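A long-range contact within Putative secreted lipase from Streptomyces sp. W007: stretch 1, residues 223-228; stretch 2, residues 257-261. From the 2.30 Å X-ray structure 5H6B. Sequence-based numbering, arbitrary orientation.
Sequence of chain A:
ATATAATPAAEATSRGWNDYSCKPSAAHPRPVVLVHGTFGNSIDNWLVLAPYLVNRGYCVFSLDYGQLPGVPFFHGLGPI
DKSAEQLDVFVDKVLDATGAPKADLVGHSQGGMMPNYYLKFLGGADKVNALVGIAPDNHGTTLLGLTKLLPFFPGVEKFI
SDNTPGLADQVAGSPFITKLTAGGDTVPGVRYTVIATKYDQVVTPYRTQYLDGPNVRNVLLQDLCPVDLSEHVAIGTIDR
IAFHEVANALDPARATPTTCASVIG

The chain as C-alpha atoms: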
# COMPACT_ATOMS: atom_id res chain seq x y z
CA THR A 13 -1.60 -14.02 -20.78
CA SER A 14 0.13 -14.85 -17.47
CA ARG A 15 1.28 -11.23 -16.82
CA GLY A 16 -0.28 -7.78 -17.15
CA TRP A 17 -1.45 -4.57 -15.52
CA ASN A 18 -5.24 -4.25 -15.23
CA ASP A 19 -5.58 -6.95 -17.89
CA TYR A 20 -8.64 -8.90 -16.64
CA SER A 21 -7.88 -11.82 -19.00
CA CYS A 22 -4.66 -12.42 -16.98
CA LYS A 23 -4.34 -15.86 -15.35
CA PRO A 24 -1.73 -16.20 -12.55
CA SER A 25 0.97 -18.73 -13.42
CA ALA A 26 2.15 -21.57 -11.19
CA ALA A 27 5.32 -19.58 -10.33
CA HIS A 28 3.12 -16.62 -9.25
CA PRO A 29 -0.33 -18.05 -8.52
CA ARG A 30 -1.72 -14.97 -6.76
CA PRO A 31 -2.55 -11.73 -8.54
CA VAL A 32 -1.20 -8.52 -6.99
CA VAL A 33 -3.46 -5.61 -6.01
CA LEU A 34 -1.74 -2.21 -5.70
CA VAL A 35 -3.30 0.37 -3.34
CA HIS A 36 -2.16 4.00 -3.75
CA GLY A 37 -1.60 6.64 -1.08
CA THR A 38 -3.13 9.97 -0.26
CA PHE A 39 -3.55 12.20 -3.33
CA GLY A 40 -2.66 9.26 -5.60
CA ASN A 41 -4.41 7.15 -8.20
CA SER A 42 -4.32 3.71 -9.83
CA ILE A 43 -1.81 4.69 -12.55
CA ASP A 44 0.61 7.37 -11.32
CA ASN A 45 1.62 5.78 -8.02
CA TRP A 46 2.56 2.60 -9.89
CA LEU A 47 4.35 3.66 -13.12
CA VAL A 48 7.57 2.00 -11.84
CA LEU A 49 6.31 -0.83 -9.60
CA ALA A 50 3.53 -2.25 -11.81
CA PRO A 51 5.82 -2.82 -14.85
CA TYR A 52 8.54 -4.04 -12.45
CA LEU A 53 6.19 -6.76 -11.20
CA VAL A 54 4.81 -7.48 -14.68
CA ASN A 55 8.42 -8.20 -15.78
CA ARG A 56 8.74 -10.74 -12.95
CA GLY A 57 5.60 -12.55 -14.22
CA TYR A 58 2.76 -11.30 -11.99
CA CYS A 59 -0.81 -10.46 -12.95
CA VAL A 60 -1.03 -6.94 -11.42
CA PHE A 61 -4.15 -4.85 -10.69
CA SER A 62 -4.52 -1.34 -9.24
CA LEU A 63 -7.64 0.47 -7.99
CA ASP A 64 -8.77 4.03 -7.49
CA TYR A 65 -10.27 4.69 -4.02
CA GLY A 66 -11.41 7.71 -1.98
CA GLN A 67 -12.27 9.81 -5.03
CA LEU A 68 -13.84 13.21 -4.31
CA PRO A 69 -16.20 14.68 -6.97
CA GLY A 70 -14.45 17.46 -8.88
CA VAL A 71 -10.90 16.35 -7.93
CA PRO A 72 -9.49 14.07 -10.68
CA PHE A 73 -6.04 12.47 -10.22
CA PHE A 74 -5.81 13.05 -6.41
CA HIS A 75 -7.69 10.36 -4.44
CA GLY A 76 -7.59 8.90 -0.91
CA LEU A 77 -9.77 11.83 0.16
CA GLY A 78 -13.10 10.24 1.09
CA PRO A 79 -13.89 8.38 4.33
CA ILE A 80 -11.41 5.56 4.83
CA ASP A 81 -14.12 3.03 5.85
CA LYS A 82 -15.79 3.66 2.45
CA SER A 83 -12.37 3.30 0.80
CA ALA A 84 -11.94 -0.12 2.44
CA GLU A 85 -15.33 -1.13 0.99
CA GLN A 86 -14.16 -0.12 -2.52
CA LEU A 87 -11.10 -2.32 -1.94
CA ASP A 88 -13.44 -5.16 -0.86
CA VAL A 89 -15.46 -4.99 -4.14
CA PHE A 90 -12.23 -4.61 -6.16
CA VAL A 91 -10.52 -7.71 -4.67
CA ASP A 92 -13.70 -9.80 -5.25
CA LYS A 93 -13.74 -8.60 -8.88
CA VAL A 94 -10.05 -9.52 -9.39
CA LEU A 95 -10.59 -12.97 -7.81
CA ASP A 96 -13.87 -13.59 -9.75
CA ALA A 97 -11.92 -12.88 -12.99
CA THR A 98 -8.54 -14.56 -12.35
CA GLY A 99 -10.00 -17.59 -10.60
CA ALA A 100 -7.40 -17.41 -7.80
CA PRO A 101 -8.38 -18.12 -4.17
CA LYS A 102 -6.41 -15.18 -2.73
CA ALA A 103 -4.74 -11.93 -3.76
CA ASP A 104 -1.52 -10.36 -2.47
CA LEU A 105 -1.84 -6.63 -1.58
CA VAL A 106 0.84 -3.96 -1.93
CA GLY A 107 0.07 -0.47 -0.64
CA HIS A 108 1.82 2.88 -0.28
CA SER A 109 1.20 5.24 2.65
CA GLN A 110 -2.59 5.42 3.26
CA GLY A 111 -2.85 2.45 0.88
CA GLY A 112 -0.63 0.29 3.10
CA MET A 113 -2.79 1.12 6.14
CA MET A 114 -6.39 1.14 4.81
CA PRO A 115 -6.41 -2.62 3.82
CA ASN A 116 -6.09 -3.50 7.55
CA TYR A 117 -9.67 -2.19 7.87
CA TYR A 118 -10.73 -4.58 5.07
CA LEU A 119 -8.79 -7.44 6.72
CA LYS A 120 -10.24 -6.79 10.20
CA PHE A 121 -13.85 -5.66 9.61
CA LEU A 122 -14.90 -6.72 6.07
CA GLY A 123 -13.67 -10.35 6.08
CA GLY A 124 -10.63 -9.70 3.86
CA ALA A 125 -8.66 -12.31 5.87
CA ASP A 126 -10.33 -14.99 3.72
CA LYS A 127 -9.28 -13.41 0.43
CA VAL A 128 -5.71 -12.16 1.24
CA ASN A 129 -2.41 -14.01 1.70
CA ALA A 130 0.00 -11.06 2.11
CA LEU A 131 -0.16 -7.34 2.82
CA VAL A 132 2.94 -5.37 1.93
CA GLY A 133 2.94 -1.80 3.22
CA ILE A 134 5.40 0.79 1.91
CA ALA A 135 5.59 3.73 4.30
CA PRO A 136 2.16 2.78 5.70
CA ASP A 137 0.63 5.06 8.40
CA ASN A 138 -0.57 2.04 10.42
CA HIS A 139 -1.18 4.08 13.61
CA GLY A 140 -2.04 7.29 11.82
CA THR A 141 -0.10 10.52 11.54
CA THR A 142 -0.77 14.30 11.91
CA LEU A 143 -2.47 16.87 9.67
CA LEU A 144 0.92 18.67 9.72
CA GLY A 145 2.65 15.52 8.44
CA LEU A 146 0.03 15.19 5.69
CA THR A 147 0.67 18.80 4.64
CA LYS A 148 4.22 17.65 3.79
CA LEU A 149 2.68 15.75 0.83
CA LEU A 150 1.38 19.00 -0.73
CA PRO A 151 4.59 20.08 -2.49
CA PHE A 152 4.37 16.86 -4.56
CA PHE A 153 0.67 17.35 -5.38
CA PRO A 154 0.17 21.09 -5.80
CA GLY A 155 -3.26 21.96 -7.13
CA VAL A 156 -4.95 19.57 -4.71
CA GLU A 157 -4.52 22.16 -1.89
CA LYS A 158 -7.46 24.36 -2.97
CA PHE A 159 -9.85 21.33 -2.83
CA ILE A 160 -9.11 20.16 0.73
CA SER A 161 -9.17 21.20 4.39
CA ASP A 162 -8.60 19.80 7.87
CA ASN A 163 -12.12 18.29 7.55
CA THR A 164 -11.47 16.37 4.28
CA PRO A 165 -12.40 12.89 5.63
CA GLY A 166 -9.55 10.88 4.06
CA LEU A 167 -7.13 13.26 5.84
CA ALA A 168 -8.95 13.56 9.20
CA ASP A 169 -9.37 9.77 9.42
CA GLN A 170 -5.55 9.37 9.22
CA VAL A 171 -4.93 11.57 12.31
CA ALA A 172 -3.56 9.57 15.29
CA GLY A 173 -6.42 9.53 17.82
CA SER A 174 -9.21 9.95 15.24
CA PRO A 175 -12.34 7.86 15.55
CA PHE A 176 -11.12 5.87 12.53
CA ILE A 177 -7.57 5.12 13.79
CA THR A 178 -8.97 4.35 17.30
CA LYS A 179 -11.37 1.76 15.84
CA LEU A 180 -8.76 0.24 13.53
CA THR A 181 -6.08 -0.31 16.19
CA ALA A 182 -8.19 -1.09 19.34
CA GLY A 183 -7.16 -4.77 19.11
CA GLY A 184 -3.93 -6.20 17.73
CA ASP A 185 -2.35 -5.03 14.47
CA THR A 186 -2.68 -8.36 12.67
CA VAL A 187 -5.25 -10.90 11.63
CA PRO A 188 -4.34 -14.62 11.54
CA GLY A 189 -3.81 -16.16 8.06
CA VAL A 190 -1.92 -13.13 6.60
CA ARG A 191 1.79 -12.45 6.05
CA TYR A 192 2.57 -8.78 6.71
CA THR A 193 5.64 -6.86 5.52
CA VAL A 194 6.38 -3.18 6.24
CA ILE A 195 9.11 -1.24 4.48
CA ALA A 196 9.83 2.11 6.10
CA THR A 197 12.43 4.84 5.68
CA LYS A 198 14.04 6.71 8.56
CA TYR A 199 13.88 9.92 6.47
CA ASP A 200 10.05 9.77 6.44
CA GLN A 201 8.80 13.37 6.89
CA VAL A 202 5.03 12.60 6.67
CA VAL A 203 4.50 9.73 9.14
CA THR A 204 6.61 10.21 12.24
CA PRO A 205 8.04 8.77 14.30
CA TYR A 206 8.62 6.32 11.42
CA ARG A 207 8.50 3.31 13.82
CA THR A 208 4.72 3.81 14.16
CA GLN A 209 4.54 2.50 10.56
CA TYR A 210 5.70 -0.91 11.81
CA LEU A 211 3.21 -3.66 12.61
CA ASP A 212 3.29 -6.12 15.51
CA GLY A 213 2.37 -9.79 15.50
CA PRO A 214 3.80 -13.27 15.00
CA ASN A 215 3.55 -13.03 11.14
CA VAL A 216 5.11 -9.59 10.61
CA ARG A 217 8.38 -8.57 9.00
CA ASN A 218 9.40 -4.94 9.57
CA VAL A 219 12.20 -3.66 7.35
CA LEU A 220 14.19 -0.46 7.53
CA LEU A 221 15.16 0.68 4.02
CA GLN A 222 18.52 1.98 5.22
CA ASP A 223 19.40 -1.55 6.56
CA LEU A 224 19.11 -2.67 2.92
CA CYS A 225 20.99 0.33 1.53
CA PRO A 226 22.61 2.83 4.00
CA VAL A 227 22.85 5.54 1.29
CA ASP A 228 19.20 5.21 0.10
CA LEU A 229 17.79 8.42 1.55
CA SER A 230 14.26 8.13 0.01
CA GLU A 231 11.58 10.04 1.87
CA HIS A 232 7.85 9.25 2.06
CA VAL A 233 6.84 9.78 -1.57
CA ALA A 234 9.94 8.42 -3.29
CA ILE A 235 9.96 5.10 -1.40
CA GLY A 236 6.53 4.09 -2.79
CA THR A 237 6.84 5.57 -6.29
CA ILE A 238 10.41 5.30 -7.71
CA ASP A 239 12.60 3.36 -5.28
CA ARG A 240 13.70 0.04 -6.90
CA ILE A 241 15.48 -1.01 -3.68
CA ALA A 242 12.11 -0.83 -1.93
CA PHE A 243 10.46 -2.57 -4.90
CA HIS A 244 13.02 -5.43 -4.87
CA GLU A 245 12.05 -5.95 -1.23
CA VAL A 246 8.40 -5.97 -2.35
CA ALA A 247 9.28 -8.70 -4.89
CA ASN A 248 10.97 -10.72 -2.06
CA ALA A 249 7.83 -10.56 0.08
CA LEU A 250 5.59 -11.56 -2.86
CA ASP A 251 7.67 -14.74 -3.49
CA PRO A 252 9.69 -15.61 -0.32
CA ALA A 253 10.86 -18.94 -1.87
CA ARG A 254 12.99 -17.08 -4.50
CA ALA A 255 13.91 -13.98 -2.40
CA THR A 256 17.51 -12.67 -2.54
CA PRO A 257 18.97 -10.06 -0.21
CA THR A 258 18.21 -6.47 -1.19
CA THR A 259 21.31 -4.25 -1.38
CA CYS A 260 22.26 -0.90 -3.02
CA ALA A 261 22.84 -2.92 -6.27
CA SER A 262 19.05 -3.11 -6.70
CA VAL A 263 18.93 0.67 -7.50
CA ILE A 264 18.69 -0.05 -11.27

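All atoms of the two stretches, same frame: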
# COMPACT_ATOMS: atom_id res chain seq x y z
N ASP A 223 18.72 -0.26 6.30
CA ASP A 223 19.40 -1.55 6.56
C ASP A 223 19.75 -2.27 5.26
O ASP A 223 20.75 -2.97 5.20
CB ASP A 223 18.56 -2.51 7.43
CG ASP A 223 18.50 -2.09 8.89
OD1 ASP A 223 19.35 -1.31 9.32
OD2 ASP A 223 17.58 -2.53 9.62
N LEU A 224 18.91 -2.08 4.25
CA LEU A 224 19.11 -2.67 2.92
C LEU A 224 20.15 -1.86 2.12
O LEU A 224 21.01 -2.44 1.47
CB LEU A 224 17.79 -2.71 2.16
CG LEU A 224 16.60 -3.37 2.86
CD1 LEU A 224 15.36 -3.24 2.00
CD2 LEU A 224 16.93 -4.83 3.16
N CYS A 225 20.02 -0.54 2.14
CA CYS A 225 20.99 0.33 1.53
C CYS A 225 21.16 1.58 2.40
O CYS A 225 20.29 2.45 2.40
CB CYS A 225 20.57 0.71 0.10
SG CYS A 225 21.77 1.76 -0.77
N PRO A 226 22.29 1.67 3.14
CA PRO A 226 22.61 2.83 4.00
C PRO A 226 22.56 4.21 3.34
O PRO A 226 22.29 5.20 4.03
CB PRO A 226 24.05 2.54 4.46
CG PRO A 226 24.19 1.06 4.38
CD PRO A 226 23.30 0.59 3.27
N VAL A 227 22.86 4.27 2.04
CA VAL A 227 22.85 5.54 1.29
C VAL A 227 21.56 5.79 0.48
O VAL A 227 21.48 6.75 -0.27
CB VAL A 227 24.11 5.68 0.39
CG1 VAL A 227 25.37 5.90 1.25
CG2 VAL A 227 24.28 4.49 -0.55
N ASP A 228 20.54 4.93 0.64
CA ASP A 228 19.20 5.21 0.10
C ASP A 228 18.49 6.14 1.09
O ASP A 228 18.01 5.71 2.14
CB ASP A 228 18.41 3.91 -0.12
CG ASP A 228 17.06 4.14 -0.79
OD1 ASP A 228 16.65 5.31 -0.93
OD2 ASP A 228 16.40 3.15 -1.17
N PRO A 257 18.84 -11.27 -1.01
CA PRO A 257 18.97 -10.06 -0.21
C PRO A 257 18.95 -8.79 -1.06
O PRO A 257 19.48 -8.76 -2.17
CB PRO A 257 20.33 -10.23 0.49
CG PRO A 257 20.60 -11.69 0.45
CD PRO A 257 19.98 -12.18 -0.83
N THR A 258 18.29 -7.76 -0.53
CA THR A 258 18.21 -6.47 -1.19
C THR A 258 19.37 -5.58 -0.71
O THR A 258 19.53 -5.33 0.49
CB THR A 258 16.84 -5.81 -0.92
OG1 THR A 258 15.80 -6.70 -1.35
CG2 THR A 258 16.73 -4.52 -1.72
N THR A 259 20.18 -5.11 -1.66
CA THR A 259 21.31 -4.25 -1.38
C THR A 259 21.20 -2.99 -2.26
O THR A 259 20.26 -2.87 -3.04
CB THR A 259 22.66 -4.96 -1.67
OG1 THR A 259 22.83 -5.12 -3.08
CG2 THR A 259 22.71 -6.34 -1.03
N CYS A 260 22.16 -2.07 -2.13
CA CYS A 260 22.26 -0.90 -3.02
C CYS A 260 22.27 -1.25 -4.54
O CYS A 260 21.80 -0.46 -5.37
CB CYS A 260 23.48 -0.07 -2.64
SG CYS A 260 23.48 0.55 -0.91
N ALA A 261 22.79 -2.44 -4.88
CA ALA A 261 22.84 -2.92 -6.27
C ALA A 261 21.47 -3.01 -6.93
O ALA A 261 21.38 -2.96 -8.15
CB ALA A 261 23.55 -4.26 -6.36

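A single covalent bond dominates this contact. The disulfide between Cys225 SG and Cys260 SG, 2.1 Å long with a chi3 of 102°, ties together two short segments that are at least 33 residues apart in sequence wherever they touch. They run nearly parallel, 12° apart, with Leu224 beside Thr259 and Cys225 beside Cys260. No hydrogen bond crosses between them, so the disulfide and the fit of shapes around it carry the contact.

The two cysteines reach the bridge differently. Cys225 points its CA-to-CB bond toward the other stretch and, with chi1 in the t well, extends its sulfur to the meeting point. Cys260 sets out sideways and brings its sulfur round with chi1 in the m well. Cysteine suits both places because no other residue type could make this link, and its short side chain lets the backbones lie close: the CA atoms of Cys225 and Cys260 are 4.9 Å apart. Cys225 is buried, whereas Cys260 remains partly exposed.

The sulfur of Cys260 is the bump that the following turn of the first stretch borders. Pro226 CD lies 4.2 Å from Cys260 SG, and Val227 CG2 lies 4.0 Å from the same Cys260 SG, so two apolar groups border the sulfur at roughly right angles to each other, at van der Waals distance. Both residues belong to a type I beta turn from Cys225 to Asp228, closed by a hydrogen bond from Asp228 N to Cys225 O at 3.1 Å. Proline fits the second position of such a turn, since its ring fixes phi near the required value, here -53°. The branched valine offers a methyl to the sulfur, although both residues are otherwise exposed and only lightly covered.

On the other side of Cys225 in sequence, Leu224 supplies the broader surface. Its side chain, chi1 m and chi2 t, runs beside Thr258, with Leu224 CD1 4.2 Å from Thr258 CB. Thr258 is buried, its carbon atoms meet the leucine, and its hydroxyl is hydrogen-bonded elsewhere in the structure. The backbone of Leu224 also takes part: Leu224 O receives a CA-H...O contact from Thr259 CA at 3.4 Å, with an angle of 154° at the hydrogen.

The CA-to-CB bond of Thr259 points away, and its CA faces Leu224 O. Its OG1 accepts a hydrogen bond from Ala261 N, with Thr259 OG1 and Ala261 N 3.2 Å apart, which spans Cys260. Altogether the stretches bury 257 Å², a small area clamped by one strong bond.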